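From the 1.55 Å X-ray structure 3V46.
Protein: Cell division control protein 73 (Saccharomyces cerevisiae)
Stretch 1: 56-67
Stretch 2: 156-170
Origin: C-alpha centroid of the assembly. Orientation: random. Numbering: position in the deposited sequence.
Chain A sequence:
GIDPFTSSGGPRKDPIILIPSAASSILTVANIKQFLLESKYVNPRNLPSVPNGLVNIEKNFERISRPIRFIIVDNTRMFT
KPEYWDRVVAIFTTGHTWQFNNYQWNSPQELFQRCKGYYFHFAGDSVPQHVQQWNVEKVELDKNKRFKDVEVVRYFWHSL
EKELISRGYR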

# COMPACT_ATOMS: atom_id res chain seq x y z
N ASN A 56 -5.23 -9.02 -6.86
CA ASN A 56 -5.12 -9.90 -5.73
C ASN A 56 -3.69 -10.40 -5.62
O ASN A 56 -3.05 -10.68 -6.63
N ILE A 57 -3.21 -10.51 -4.39
CA ILE A 57 -1.89 -11.07 -4.11
C ILE A 57 -2.00 -11.98 -2.90
O ILE A 57 -2.53 -11.58 -1.87
N GLU A 58 -1.50 -13.21 -3.03
CA GLU A 58 -1.44 -14.11 -1.91
C GLU A 58 -0.01 -14.13 -1.39
O GLU A 58 0.95 -14.17 -2.18
N LYS A 59 0.14 -14.08 -0.07
CA LYS A 59 1.44 -14.08 0.57
C LYS A 59 1.51 -15.14 1.65
O LYS A 59 0.63 -15.24 2.51
N ASN A 60 2.57 -15.93 1.61
CA ASN A 60 2.88 -16.85 2.69
C ASN A 60 3.90 -16.18 3.60
O ASN A 60 5.07 -16.01 3.23
N PHE A 61 3.45 -15.74 4.77
CA PHE A 61 4.32 -15.09 5.74
C PHE A 61 4.96 -16.12 6.66
O PHE A 61 4.34 -17.12 7.02
N GLU A 62 6.20 -15.86 7.05
CA GLU A 62 6.91 -16.73 7.96
C GLU A 62 6.22 -16.85 9.31
O GLU A 62 6.30 -17.89 9.96
N ARG A 63 5.57 -15.78 9.74
CA ARG A 63 5.12 -15.71 11.13
C ARG A 63 3.61 -15.78 11.27
O ARG A 63 3.08 -15.55 12.36
N ILE A 64 2.94 -16.11 10.17
CA ILE A 64 1.50 -16.35 10.18
C ILE A 64 1.28 -17.71 9.52
O ILE A 64 1.83 -17.96 8.44
N SER A 65 0.50 -18.58 10.14
CA SER A 65 0.41 -19.96 9.65
C SER A 65 -0.24 -20.05 8.27
O SER A 65 0.35 -20.60 7.34
N ARG A 66 -1.45 -19.51 8.12
CA ARG A 66 -2.20 -19.63 6.88
C ARG A 66 -1.75 -18.59 5.86
O ARG A 66 -1.35 -17.48 6.23
N PRO A 67 -1.82 -18.92 4.55
CA PRO A 67 -1.53 -17.86 3.58
C PRO A 67 -2.57 -16.74 3.68
O PRO A 67 -3.73 -16.99 4.00
N PHE A 156 9.40 -4.36 3.05
CA PHE A 156 8.00 -4.00 3.02
C PHE A 156 7.15 -5.13 3.56
O PHE A 156 6.27 -4.91 4.39
N TRP A 157 7.40 -6.35 3.09
CA TRP A 157 6.60 -7.47 3.56
C TRP A 157 6.78 -7.70 5.05
O TRP A 157 5.82 -8.07 5.73
N HIS A 158 8.00 -7.52 5.56
CA HIS A 158 8.26 -7.64 6.99
C HIS A 158 7.47 -6.59 7.77
O HIS A 158 6.87 -6.89 8.81
N SER A 159 7.44 -5.36 7.25
CA SER A 159 6.72 -4.25 7.85
C SER A 159 5.23 -4.57 7.91
O SER A 159 4.57 -4.35 8.92
N LEU A 160 4.71 -5.11 6.81
CA LEU A 160 3.29 -5.43 6.75
C LEU A 160 2.96 -6.64 7.63
O LEU A 160 1.92 -6.68 8.28
N GLU A 161 3.85 -7.62 7.68
CA GLU A 161 3.66 -8.79 8.54
C GLU A 161 3.49 -8.36 9.99
O GLU A 161 2.60 -8.84 10.69
N LYS A 162 4.35 -7.46 10.44
CA LYS A 162 4.32 -6.93 11.80
C LYS A 162 2.99 -6.25 12.06
O LYS A 162 2.38 -6.41 13.14
N GLU A 163 2.53 -5.49 11.08
CA GLU A 163 1.28 -4.77 11.23
C GLU A 163 0.12 -5.77 11.34
O GLU A 163 -0.75 -5.61 12.19
N LEU A 164 0.12 -6.81 10.50
CA LEU A 164 -0.95 -7.81 10.54
C LEU A 164 -1.00 -8.51 11.90
O LEU A 164 -2.07 -8.70 12.47
N ILE A 165 0.16 -8.89 12.41
CA ILE A 165 0.21 -9.57 13.70
C ILE A 165 -0.35 -8.65 14.78
O ILE A 165 -1.09 -9.09 15.66
N SER A 166 -0.04 -7.36 14.70
CA SER A 166 -0.53 -6.41 15.70
C SER A 166 -2.04 -6.21 15.58
O SER A 166 -2.70 -5.93 16.59
N ARG A 167 -2.59 -6.37 14.38
CA ARG A 167 -4.04 -6.23 14.16
C ARG A 167 -4.77 -7.55 14.40
O ARG A 167 -5.98 -7.64 14.18
N GLY A 168 -4.04 -8.58 14.81
CA GLY A 168 -4.65 -9.81 15.29
C GLY A 168 -4.67 -10.98 14.33
O GLY A 168 -5.17 -12.05 14.67
N TYR A 169 -4.14 -10.79 13.13
CA TYR A 169 -4.06 -11.87 12.17
C TYR A 169 -3.11 -12.94 12.73
O TYR A 169 -2.08 -12.62 13.33
N ARG A 170 -3.49 -14.21 12.60
CA ARG A 170 -2.70 -15.30 13.17
C ARG A 170 -2.51 -16.46 12.19
O ARG A 170 -1.79 -17.41 12.48

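The C-terminal helix of stretch 2 lies against a strand and the loop that follows it, and the contact is best read from the helix side. Phe-156 opens the stretch but is out of reach of the other segment. Trp-157 makes the first true contact. Its CA-to-CB bond points toward stretch 1, and with chi1 in m (chi2 121°) the broad indole meets three alternate residues, Ile-57, Lys-59 and Phe-61. Lys-59, extended except for a p turn at chi2, lays its end over one face of the indole: its NZ sits 3.9 Å from the centroid of the Trp-157 five-membered ring, a cation-pi contact, while its CE reaches Trp-157 CG at 3.7 Å. A long aliphatic chain ending in a positive charge suits this place, because the methylenes pack on the ring and the ammonium meets its electron-rich face. At the ring edge, Ile-57 CG2 lies 4.1 Å from Trp-157 CH2. Phe-61, an m rotamer, approaches obliquely, its CZ 3.7 Å from Trp-157 CE3 and the planes inclined at 73°.

His-158, Ser-159 and Leu-160 add almost nothing to the contact. His-158 instead accepts a weak hydrogen bond at NE2 from Lys-162 NZ (3.5 Å), one helical turn along, where the CA-to-CB bond points away.

Glu-161 is the polar centre. Its CA-to-CB bond runs sideways, but with chi1 and chi2 both t the extended chain carries its carboxylate to the loop. There OE2 accepts a hydrogen bond from the backbone N of Arg-63 (2.9 Å), so a buried acid holds a loop amide that lies beyond the strand. Two waters extend the arrangement. Water 1 donates to Glu-161 OE1 (2.7 Å) and to Glu-62 OE1 (3.0 Å) while accepting from Arg-63 NE (2.8 Å); it thus links the acid to a guanidinium whose direct approach, NE to Glu-161 OE1 at 4.5 Å, is too long for a salt bridge. Water 2 donates to Glu-161 OE2 (3.0 Å) and Glu-62 OE1 (2.9 Å), and accepts from Glu-62 N (3.0 Å).

Leu-164 and Ile-165, both m at chi1 and t at chi2, restore an apolar surface; their CA-to-CB bonds point toward stretch 1. Leu-164 CD1 packs on Phe-61 CE2 at 3.6 Å, and its CB meets Ile-64 CD1 at 4.0 Å. Ile-165 uses CG1 against Ile-64 CG1 (4.2 Å) and CD1 against Arg-63 CB (3.9 Å), so it spans two successive loop residues, and its branched chain supplies apolar carbons for both Ile-64 and the aliphatic start of Arg-63.

The helix closes in a Schellman motif at Gly-168, whose positive phi would jam a CB against the preceding carbonyl oxygen. The chain then turns to Tyr-169, where the ring CD2 lies 3.8 Å from Arg-66 NH2. At Arg-170 the CA-to-CB bond points away, and the backbone does the work: its O accepts a weak hydrogen bond from Ser-65 N (3.5 Å), while its C lies 3.5 Å from Ile-64 CG2 and 3.1 Å from Arg-66 NH1.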

# COMPACT_ATOMS: atom_id res chain seq x y z
CB ASN A 56 -6.06 -11.09 -5.92
CG ASN A 56 -7.50 -10.67 -6.05
OD1 ASN A 56 -8.18 -10.43 -5.05
ND2 ASN A 56 -7.96 -10.55 -7.29
CB ILE A 57 -0.85 -9.96 -3.82
CG1 ILE A 57 -0.56 -9.13 -5.07
CG2 ILE A 57 0.46 -10.57 -3.31
CD1 ILE A 57 0.50 -8.04 -4.86
CB GLU A 58 -1.88 -15.52 -2.33
CG GLU A 58 -1.89 -16.51 -1.19
CD GLU A 58 -2.76 -17.74 -1.47
OE1 GLU A 58 -3.83 -17.63 -2.09
OE2 GLU A 58 -2.35 -18.83 -1.07
CB LYS A 59 1.71 -12.71 1.19
CG LYS A 59 3.04 -12.61 1.95
CD LYS A 59 4.22 -12.68 1.00
CE LYS A 59 5.54 -12.44 1.72
NZ LYS A 59 6.70 -12.63 0.82
CB ASN A 60 3.41 -18.17 2.13
CG ASN A 60 3.52 -19.25 3.19
OD1 ASN A 60 4.62 -19.58 3.65
ND2 ASN A 60 2.38 -19.81 3.59
CB PHE A 61 3.51 -14.14 6.62
CG PHE A 61 3.00 -12.91 5.92
CD1 PHE A 61 3.84 -11.84 5.69
CD2 PHE A 61 1.68 -12.82 5.52
CE1 PHE A 61 3.38 -10.69 5.08
CE2 PHE A 61 1.21 -11.67 4.91
CZ PHE A 61 2.06 -10.61 4.68
CB GLU A 62 8.32 -16.19 8.19
CG GLU A 62 9.19 -16.22 6.98
CD GLU A 62 10.42 -15.36 7.15
OE1 GLU A 62 10.26 -14.13 7.32
OE2 GLU A 62 11.53 -15.91 7.13
CB ARG A 63 5.70 -14.46 11.80
CG ARG A 63 7.22 -14.51 11.83
CD ARG A 63 7.87 -13.34 12.54
NE ARG A 63 9.32 -13.46 12.46
CZ ARG A 63 10.06 -14.24 13.24
NH1 ARG A 63 9.49 -14.97 14.19
NH2 ARG A 63 11.38 -14.29 13.08
CB ILE A 64 0.74 -15.24 9.41
CG1 ILE A 64 0.96 -13.89 10.10
CG2 ILE A 64 -0.74 -15.56 9.33
CD1 ILE A 64 0.42 -12.70 9.32
CB SER A 65 -0.33 -20.84 10.66
OG SER A 65 -0.23 -22.20 10.29
CB ARG A 66 -3.69 -19.45 7.16
CG ARG A 66 -4.09 -18.04 7.59
CD ARG A 66 -5.55 -17.99 8.05
NE ARG A 66 -6.04 -16.62 8.21
CZ ARG A 66 -5.69 -15.81 9.21
NH1 ARG A 66 -4.84 -16.22 10.14
NH2 ARG A 66 -6.19 -14.58 9.27
CB PRO A 67 -1.64 -18.56 2.22
CG PRO A 67 -1.76 -20.03 2.51
CD PRO A 67 -2.23 -20.19 3.92
CB PHE A 156 7.51 -3.66 1.61
CG PHE A 156 6.03 -3.50 1.54
CD1 PHE A 156 5.45 -2.30 1.91
CD2 PHE A 156 5.21 -4.57 1.18
CE1 PHE A 156 4.09 -2.14 1.90
CE2 PHE A 156 3.83 -4.41 1.16
CZ PHE A 156 3.27 -3.19 1.52
CB TRP A 157 6.91 -8.73 2.77
CG TRP A 157 6.27 -8.82 1.42
CD1 TRP A 157 6.91 -8.94 0.23
CD2 TRP A 157 4.87 -8.82 1.13
NE1 TRP A 157 6.00 -9.03 -0.79
CE2 TRP A 157 4.74 -8.97 -0.27
CE3 TRP A 157 3.72 -8.74 1.91
CZ2 TRP A 157 3.50 -9.02 -0.90
CZ3 TRP A 157 2.49 -8.80 1.28
CH2 TRP A 157 2.39 -8.94 -0.11
CB HIS A 158 9.77 -7.53 7.26
CG HIS A 158 10.14 -7.35 8.70
ND1 HIS A 158 10.38 -8.40 9.55
CD2 HIS A 158 10.32 -6.22 9.43
CE1 HIS A 158 10.69 -7.94 10.75
NE2 HIS A 158 10.67 -6.62 10.70
CB SER A 159 6.94 -2.97 7.04
OG SER A 159 6.13 -1.91 7.50
CB LEU A 160 2.88 -5.67 5.30
CG LEU A 160 1.39 -5.86 5.07
CD1 LEU A 160 0.58 -4.69 5.62
CD2 LEU A 160 1.12 -6.04 3.59
CB GLU A 161 4.86 -9.73 8.40
CG GLU A 161 4.75 -11.00 9.20
CD GLU A 161 5.98 -11.86 9.05
OE1 GLU A 161 7.11 -11.33 9.19
OE2 GLU A 161 5.83 -13.06 8.78
CB LYS A 162 5.47 -5.94 11.96
CG LYS A 162 5.60 -5.29 13.32
CD LYS A 162 6.82 -4.37 13.37
CE LYS A 162 8.05 -5.04 12.74
NZ LYS A 162 9.24 -4.14 12.71
CB GLU A 163 1.07 -3.79 10.07
CG GLU A 163 -0.24 -3.01 10.11
CD GLU A 163 -0.34 -2.05 11.29
OE1 GLU A 163 0.68 -1.80 11.96
OE2 GLU A 163 -1.46 -1.55 11.55
CB LEU A 164 -0.78 -8.84 9.43
CG LEU A 164 -0.98 -8.31 8.02
CD1 LEU A 164 -0.65 -9.39 7.01
CD2 LEU A 164 -2.40 -7.82 7.84
CB ILE A 165 1.64 -10.03 14.00
CG1 ILE A 165 1.99 -11.23 13.12
CG2 ILE A 165 1.81 -10.41 15.48
CD1 ILE A 165 3.45 -11.56 13.07
CB SER A 166 0.20 -5.07 15.60
OG SER A 166 -0.27 -4.29 14.52
CB ARG A 167 -4.36 -5.73 12.74
CG ARG A 167 -3.67 -4.43 12.31
CD ARG A 167 -4.49 -3.18 12.59
NE ARG A 167 -5.91 -3.31 12.27
CZ ARG A 167 -6.50 -2.81 11.19
NH1 ARG A 167 -5.80 -2.12 10.30
NH2 ARG A 167 -7.80 -2.99 11.00
CB TYR A 169 -3.62 -11.34 10.78
CG TYR A 169 -4.65 -10.43 10.12
CD1 TYR A 169 -4.82 -9.11 10.52
CD2 TYR A 169 -5.48 -10.90 9.09
CE1 TYR A 169 -5.77 -8.29 9.94
CE2 TYR A 169 -6.43 -10.08 8.50
CZ TYR A 169 -6.57 -8.77 8.93
OH TYR A 169 -7.52 -7.93 8.36
CB ARG A 170 -3.37 -15.83 14.45
CG ARG A 170 -2.75 -15.30 15.73
CD ARG A 170 -3.02 -16.24 16.90
NE ARG A 170 -4.44 -16.54 17.06
CZ ARG A 170 -5.02 -17.68 16.68
NH1 ARG A 170 -4.31 -18.65 16.12
NH2 ARG A 170 -6.32 -17.86 16.87
O HOH W 1 9.42 -12.62 9.77
O HOH W 2 7.58 -13.33 6.39